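Side-chain contacts in sulfate transporter sulfate transporter family protein (Wolinella succinogenes, PDB 4DGF), which probably moves sulfate or related anions across the membrane as a SulP-family transporter, of which this piece is the STAS domain: residues A[69-72]-A[73-77]; A[99-103]-A[104-108]; A[78-82]-A[83-87]. All coordinates share one frame; numbering follows the deposited sequence. Where two conformers were deposited one is given.

In the fold
All three contacts are local ones within the STAS domain. Contacts 1 and 3 sit on the same helix, 67-83, their centres about 12 Å apart: contact 1 takes its first turns, and contact 3 its last turn and the run into strand 86-90, so together they span much of the crossover from strand 54-58 to the next parallel strand. Contact 2 comes last along the chain, where helix 94-103 gives way to helix 105-109. Its centre is about 11 Å from that of contact 1, against which it packs directly, and about 18 Å from that of contact 3, which it does not touch. Met70 and Trp74, near the start of helix 67-83, pack on Phe103, Phe105 and Ala108.

Contact 1 of 3, residues A[69-72]-A[73-77]; sequences GMHA and LWEFQ
Met70 lays its methyl group over one face of the Trp74 indole, one turn further along helix 67-83. This helix is the crossover of a beta-alpha-beta unit in the STAS fold, joining strand 54-58 to strand 86-90. The aromatic contact is a CH-pi one: Met70 CE stands 3.7 Å from the centroid of the five-membered ring of Trp74, 17° off the ring normal. Residue 70 is selenomethionine, and its SE lies obliquely to the same ring, a Met-aromatic contact at longer range. Met70 CG is anti to the backbone N (chi1 -175°), and bends at chi2 and chi3 fold the chain back so that the methyl reaches the indole.

Apolar packing extends from the same methyl, since Met70 CE also meets Leu73 CD2 at 3.7 Å. Phe105 of helix 105-109 touches both Met70 and Leu73 and packs edge-to-face with Trp74, so helix 105-109 packs along this side. Replacing Trp74 by an alanine is likely to leave the Met70 methyl without its aromatic face and to open a gap beside Phe105.

Polar contacts are those of the helix backbone. Leu73 N, Trp74 N, Glu75 N and Phe76 N bond in turn to Gly69 O, Met70 O, His71 O and Ala72 O; Trp74 N to Met70 O is 2.9 Å, with an N-H...O angle of 159°. Away from the indole, the carboxylate of Glu75 approaches the His71 imidazole obliquely but too far off for a direct bond, His71 ND1 and Glu75 OE2 being 4.5 Å apart. The aliphatic part of Glu75 stays close to the backbone, its CG lying 3.2 Å from Ala72 O.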
# COMPACT_ATOMS: atom_id res chain seq x y z
N GLY A 69 -7.95 8.67 7.88
CA GLY A 69 -7.01 7.94 7.00
C GLY A 69 -6.51 6.60 7.63
O GLY A 69 -6.48 5.56 7.00
N MSE A 70 -6.10 6.67 8.91
CA MSE A 70 -5.52 5.47 9.52
C MSE A 70 -6.66 4.45 9.68
O MSE A 70 -6.45 3.25 9.43
CB MSE A 70 -4.99 5.95 10.87
CG MSE A 70 -4.24 4.77 11.56
SE MSE A 70 -2.63 4.11 10.65
CE MSE A 70 -3.30 2.42 10.00
N HIS A 71 -7.88 4.93 9.99
CA HIS A 71 -8.94 3.93 10.09
C HIS A 71 -9.19 3.22 8.75
O HIS A 71 -9.32 2.01 8.69
CB HIS A 71 -10.22 4.60 10.57
CG HIS A 71 -11.38 3.65 10.63
ND1 HIS A 71 -12.35 3.66 9.70
CD2 HIS A 71 -11.65 2.59 11.51
CE1 HIS A 71 -13.27 2.63 10.02
NE2 HIS A 71 -12.82 2.00 11.11
N ALA A 72 -9.15 3.98 7.66
CA ALA A 72 -9.37 3.39 6.35
C ALA A 72 -8.22 2.40 6.03
O ALA A 72 -8.48 1.30 5.41
CB ALA A 72 -9.38 4.52 5.34
N LEU A 73 -6.98 2.75 6.41
CA LEU A 73 -5.84 1.90 6.09
C LEU A 73 -5.93 0.57 6.90
O LEU A 73 -5.69 -0.48 6.31
CB LEU A 73 -4.56 2.69 6.31
CG LEU A 73 -3.29 1.89 6.19
CD1 LEU A 73 -3.11 1.39 4.74
CD2 LEU A 73 -2.09 2.83 6.52
N TRP A 74 -6.41 0.61 8.14
CA TRP A 74 -6.60 -0.60 8.95
C TRP A 74 -7.67 -1.47 8.31
O TRP A 74 -7.50 -2.74 8.22
CB TRP A 74 -7.20 -0.34 10.35
CG TRP A 74 -6.19 0.05 11.38
CD1 TRP A 74 -6.03 1.28 12.02
CD2 TRP A 74 -5.17 -0.79 11.96
NE1 TRP A 74 -5.03 1.22 12.94
CE2 TRP A 74 -4.45 0.05 12.94
CE3 TRP A 74 -4.79 -2.13 11.81
CZ2 TRP A 74 -3.39 -0.44 13.73
CZ3 TRP A 74 -3.72 -2.59 12.57
CH2 TRP A 74 -3.03 -1.76 13.52
N GLU A 75 -8.78 -0.85 7.92
CA GLU A 75 -9.85 -1.68 7.37
C GLU A 75 -9.43 -2.21 5.98
O GLU A 75 -9.86 -3.27 5.58
CB GLU A 75 -11.18 -0.93 7.34
CG GLU A 75 -11.34 -0.07 6.12
CD GLU A 75 -12.76 0.46 5.92
OE1 GLU A 75 -13.72 -0.38 5.94
OE2 GLU A 75 -12.91 1.71 5.71
N PHE A 76 -8.55 -1.51 5.27
CA PHE A 76 -8.11 -2.02 4.03
C PHE A 76 -7.21 -3.26 4.23
O PHE A 76 -7.31 -4.25 3.46
CB PHE A 76 -7.38 -0.95 3.20
CG PHE A 76 -7.04 -1.43 1.83
CD1 PHE A 76 -8.01 -1.60 0.88
CD2 PHE A 76 -5.73 -1.73 1.51
CE1 PHE A 76 -7.69 -2.10 -0.39
CE2 PHE A 76 -5.40 -2.22 0.23
CZ PHE A 76 -6.40 -2.45 -0.69
N GLN A 77 -6.31 -3.17 5.21
CA GLN A 77 -5.46 -4.32 5.50
C GLN A 77 -6.29 -5.55 5.94
O GLN A 77 -5.98 -6.63 5.54
CB GLN A 77 -4.42 -3.82 6.55
CG GLN A 77 -3.34 -4.79 6.91
CD GLN A 77 -3.71 -5.73 7.98
OE1 GLN A 77 -4.39 -5.36 8.93
NE2 GLN A 77 -3.15 -6.97 7.91

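Contact 2 of 3, residues A[99-103]-A[104-108]; sequences ALNRF and GFIEA
The Phe105 ring receives Leu100 obliquely, with Leu100 CD2 4.2 Å from Phe105 CD2. Phe105 CG is anti to the backbone N (chi1 -172°), which sets CG beside the carbonyl carbon and the ring against helix 67-83. Phe103 also sends its ring to helix 67-83, where it touches Met70, and Ala108 meets Trp74 of the same helix.

The amide of Asn101 is a further flat group. Its OD1 comes within 3.5 Å of Ile106 CB, the two side chains crossing at about a right angle. Asn101 OD1 also accepts a hydrogen bond from a water whose oxygen lies 2.8 Å from it, and this water in turn accepts one from Glu107 N, so a single water links the end of one helix to the first turn of the next.

Between the helices the chain turns at Gly104, which has a positive phi (96°) and closes helix 94-103 in a Schellman motif. Phe105 N reaches back to Leu100 O at 3.0 Å, nearly in line with the carbonyl bond, whereas Gly104 N approaches Asn101 O from above the carbonyl plane at 2.9 Å. A CB at Gly104 would run into the carbonyl oxygen of Phe103. Gly104 is also the N-cap residue of helix 105-109.

Ile106 completes the apolar side of the turn. Its CD1 lies 3.8 Å from Leu100 CB, and its CG1 rests against the backbone of Asn101; beyond the two segments, Ile106 touches Val114.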
# COMPACT_ATOMS: atom_id res chain seq x y z
N ALA A 99 4.53 7.89 12.02
CA ALA A 99 3.07 8.01 12.29
C ALA A 99 2.50 6.57 12.36
O ALA A 99 1.79 6.22 13.28
CB ALA A 99 2.37 8.90 11.26
N LEU A 100 2.78 5.78 11.32
CA LEU A 100 2.20 4.46 11.23
C LEU A 100 2.71 3.60 12.38
O LEU A 100 1.94 2.80 12.87
CB LEU A 100 2.67 3.77 9.91
CG LEU A 100 2.11 4.43 8.67
CD1 LEU A 100 2.68 3.74 7.42
CD2 LEU A 100 0.57 4.34 8.62
N ASN A 101 3.95 3.78 12.81
CA ASN A 101 4.44 3.02 13.98
C ASN A 101 3.75 3.43 15.27
O ASN A 101 3.25 2.52 16.02
CB ASN A 101 5.95 3.19 14.12
CG ASN A 101 6.58 2.00 14.88
OD1 ASN A 101 6.15 0.82 14.76
ND2 ASN A 101 7.57 2.31 15.68
N ARG A 102 3.55 4.74 15.47
CA ARG A 102 2.83 5.19 16.70
C ARG A 102 1.38 4.73 16.72
O ARG A 102 0.85 4.36 17.75
CB ARG A 102 2.95 6.66 16.77
CG ARG A 102 2.52 7.35 18.11
CD ARG A 102 3.42 6.96 19.33
NE ARG A 102 4.81 7.33 19.10
CZ ARG A 102 5.86 6.87 19.83
NH1 ARG A 102 5.68 6.10 20.90
NH2 ARG A 102 7.09 7.24 19.50
N PHE A 103 0.75 4.64 15.54
CA PHE A 103 -0.58 4.10 15.47
C PHE A 103 -0.62 2.56 15.68
O PHE A 103 -1.68 2.01 15.86
CB PHE A 103 -1.26 4.39 14.10
CG PHE A 103 -1.80 5.83 13.95
CD1 PHE A 103 -2.78 6.31 14.79
CD2 PHE A 103 -1.37 6.64 12.88
CE1 PHE A 103 -3.35 7.59 14.59
CE2 PHE A 103 -1.96 7.89 12.67
CZ PHE A 103 -2.93 8.39 13.57
N GLY A 104 0.49 1.87 15.57
CA GLY A 104 0.52 0.43 15.75
C GLY A 104 0.43 -0.39 14.48
O GLY A 104 0.33 -1.64 14.51
N PHE A 105 0.41 0.32 13.35
CA PHE A 105 0.13 -0.33 12.09
C PHE A 105 1.37 -1.10 11.58
O PHE A 105 1.18 -2.19 10.99
CB PHE A 105 -0.28 0.70 11.00
CG PHE A 105 -0.74 0.03 9.74
CD1 PHE A 105 -1.88 -0.73 9.83
CD2 PHE A 105 -0.12 0.17 8.51
CE1 PHE A 105 -2.41 -1.34 8.69
CE2 PHE A 105 -0.61 -0.48 7.35
CZ PHE A 105 -1.76 -1.27 7.50
N ILE A 106 2.56 -0.58 11.80
CA ILE A 106 3.82 -1.25 11.36
C ILE A 106 3.90 -2.64 12.03
O ILE A 106 4.16 -3.64 11.33
CB ILE A 106 5.09 -0.45 11.63
CG1 ILE A 106 5.04 0.92 10.94
CG2 ILE A 106 6.34 -1.29 11.28
CD1 ILE A 106 5.07 0.90 9.36
N GLU A 107 3.67 -2.74 13.33
CA GLU A 107 3.82 -4.06 13.98
C GLU A 107 2.69 -4.97 13.54
O GLU A 107 2.85 -6.19 13.51
CB GLU A 107 3.88 -3.95 15.51
CG GLU A 107 5.00 -3.06 16.03
CD GLU A 107 5.33 -3.24 17.50
OE1 GLU A 107 4.42 -3.19 18.37
OE2 GLU A 107 6.54 -3.38 17.80
N ALA A 108 1.55 -4.39 13.14
CA ALA A 108 0.40 -5.26 12.71
C ALA A 108 0.59 -5.80 11.32
O ALA A 108 0.23 -6.97 11.00
CB ALA A 108 -0.93 -4.54 12.81
O HOH W 1 3.59 -0.37 15.09

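Contact 3 of 3, residues A[78-82]-A[83-87]; sequences ESCEK and RGTIL
Cys80 and Thr85 face each other across the end of helix 67-83: Cys80 CB lies 3.5 Å from Thr85 O, and Cys80 SG is 4.1 Å from Thr85 CG2. Cys80 SG also meets Leu87 CB, at 4.1 Å, in strand 86-90. SG is anti to the carbonyl carbon of Cys80 (chi1 -77°), which puts it beside the backbone N, within contact of both Thr85 CG2 and Leu87 CB.

These side chains are brought together by a Schellman motif that ends the crossover helix of the beta-alpha-beta unit. Thr85 N bonds to Cys80 O at 2.9 Å, and Gly84 N to Glu81 O at 3.2 Å, the latter donor standing above the carbonyl plane. Gly84 takes the positive phi (64°) that reverses the chain. Arg83 N, just before it, bonds to Ser79 O at 3.1 Å and makes a weak bond to Cys80 O, so the Cys80 carbonyl serves more than one donor.

Arg83 folds its aliphatic part over the last turn, CG lying 3.4 Å from Ser79 O, while its guanidinium forms a salt bridge to Asp46. Ser79 OG turns back to Phe76 O within the helix. On the strand side, Thr85 OG1 bonds to Pro52 O and Ile86 pairs through its backbone with Lys53 and with Phe55 of strand 54-58.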
# COMPACT_ATOMS: atom_id res chain seq x y z
N GLU A 78 -7.36 -5.33 6.67
CA GLU A 78 -8.35 -6.38 7.04
C GLU A 78 -9.03 -7.00 5.87
O GLU A 78 -9.11 -8.25 5.82
CB GLU A 78 -9.36 -5.85 8.04
CG GLU A 78 -8.65 -5.66 9.39
CD GLU A 78 -9.65 -5.39 10.49
OE1 GLU A 78 -10.75 -6.02 10.46
OE2 GLU A 78 -9.33 -4.56 11.38
N SER A 79 -9.46 -6.17 4.91
CA SER A 79 -9.97 -6.65 3.66
C SER A 79 -8.95 -7.50 2.88
O SER A 79 -9.29 -8.54 2.27
CB SER A 79 -10.62 -5.53 2.82
OG SER A 79 -9.61 -4.82 2.10
N CYS A 80 -7.69 -7.13 2.91
CA CYS A 80 -6.66 -7.92 2.21
C CYS A 80 -6.49 -9.31 2.87
O CYS A 80 -6.46 -10.33 2.19
CB CYS A 80 -5.33 -7.14 2.23
SG CYS A 80 -5.23 -5.76 1.05
N GLU A 81 -6.50 -9.32 4.18
CA GLU A 81 -6.37 -10.61 4.85
C GLU A 81 -7.55 -11.49 4.60
O GLU A 81 -7.32 -12.69 4.38
CB GLU A 81 -6.32 -10.43 6.36
CG GLU A 81 -5.18 -9.59 6.84
CD GLU A 81 -5.13 -9.69 8.38
OE1 GLU A 81 -4.12 -10.23 8.91
OE2 GLU A 81 -6.13 -9.25 9.04
N LYS A 82 -8.77 -10.94 4.59
CA LYS A 82 -9.95 -11.72 4.23
C LYS A 82 -9.91 -12.30 2.83
O LYS A 82 -10.61 -13.28 2.55
CB LYS A 82 -11.27 -10.93 4.36
CG LYS A 82 -11.62 -10.65 5.84
CD LYS A 82 -12.88 -9.83 6.08
CE LYS A 82 -13.22 -9.62 7.57
NZ LYS A 82 -14.43 -8.71 7.65
N ARG A 83 -9.20 -11.63 1.92
CA ARG A 83 -9.07 -12.15 0.53
C ARG A 83 -7.79 -12.91 0.24
O ARG A 83 -7.61 -13.33 -0.91
CB ARG A 83 -9.10 -10.97 -0.44
CG ARG A 83 -10.43 -10.22 -0.43
CD ARG A 83 -11.37 -10.77 -1.48
NE ARG A 83 -12.61 -10.00 -1.53
CZ ARG A 83 -13.66 -10.25 -0.73
NH1 ARG A 83 -13.59 -11.23 0.17
NH2 ARG A 83 -14.77 -9.53 -0.84
N GLY A 84 -6.91 -13.09 1.25
CA GLY A 84 -5.60 -13.75 1.07
C GLY A 84 -4.69 -12.95 0.13
O GLY A 84 -3.81 -13.54 -0.65
N THR A 85 -4.94 -11.64 0.09
CA THR A 85 -4.07 -10.70 -0.63
C THR A 85 -2.98 -10.20 0.29
O THR A 85 -3.30 -9.81 1.40
CB THR A 85 -4.90 -9.46 -1.10
OG1 THR A 85 -5.90 -9.94 -2.04
CG2 THR A 85 -3.97 -8.42 -1.81
N ILE A 86 -1.74 -10.13 -0.20
CA ILE A 86 -0.67 -9.57 0.63
C ILE A 86 -0.57 -8.04 0.34
O ILE A 86 -0.26 -7.65 -0.77
CB ILE A 86 0.66 -10.27 0.30
CG1 ILE A 86 0.57 -11.75 0.74
CG2 ILE A 86 1.78 -9.55 1.05
CD1 ILE A 86 1.68 -12.68 0.24
N LEU A 87 -0.74 -7.22 1.37
CA LEU A 87 -0.55 -5.77 1.27
C LEU A 87 0.93 -5.40 1.51
O LEU A 87 1.52 -5.86 2.46
CB LEU A 87 -1.43 -5.09 2.34
CG LEU A 87 -1.50 -3.56 2.29
CD1 LEU A 87 -1.94 -3.08 0.90
CD2 LEU A 87 -2.43 -2.99 3.39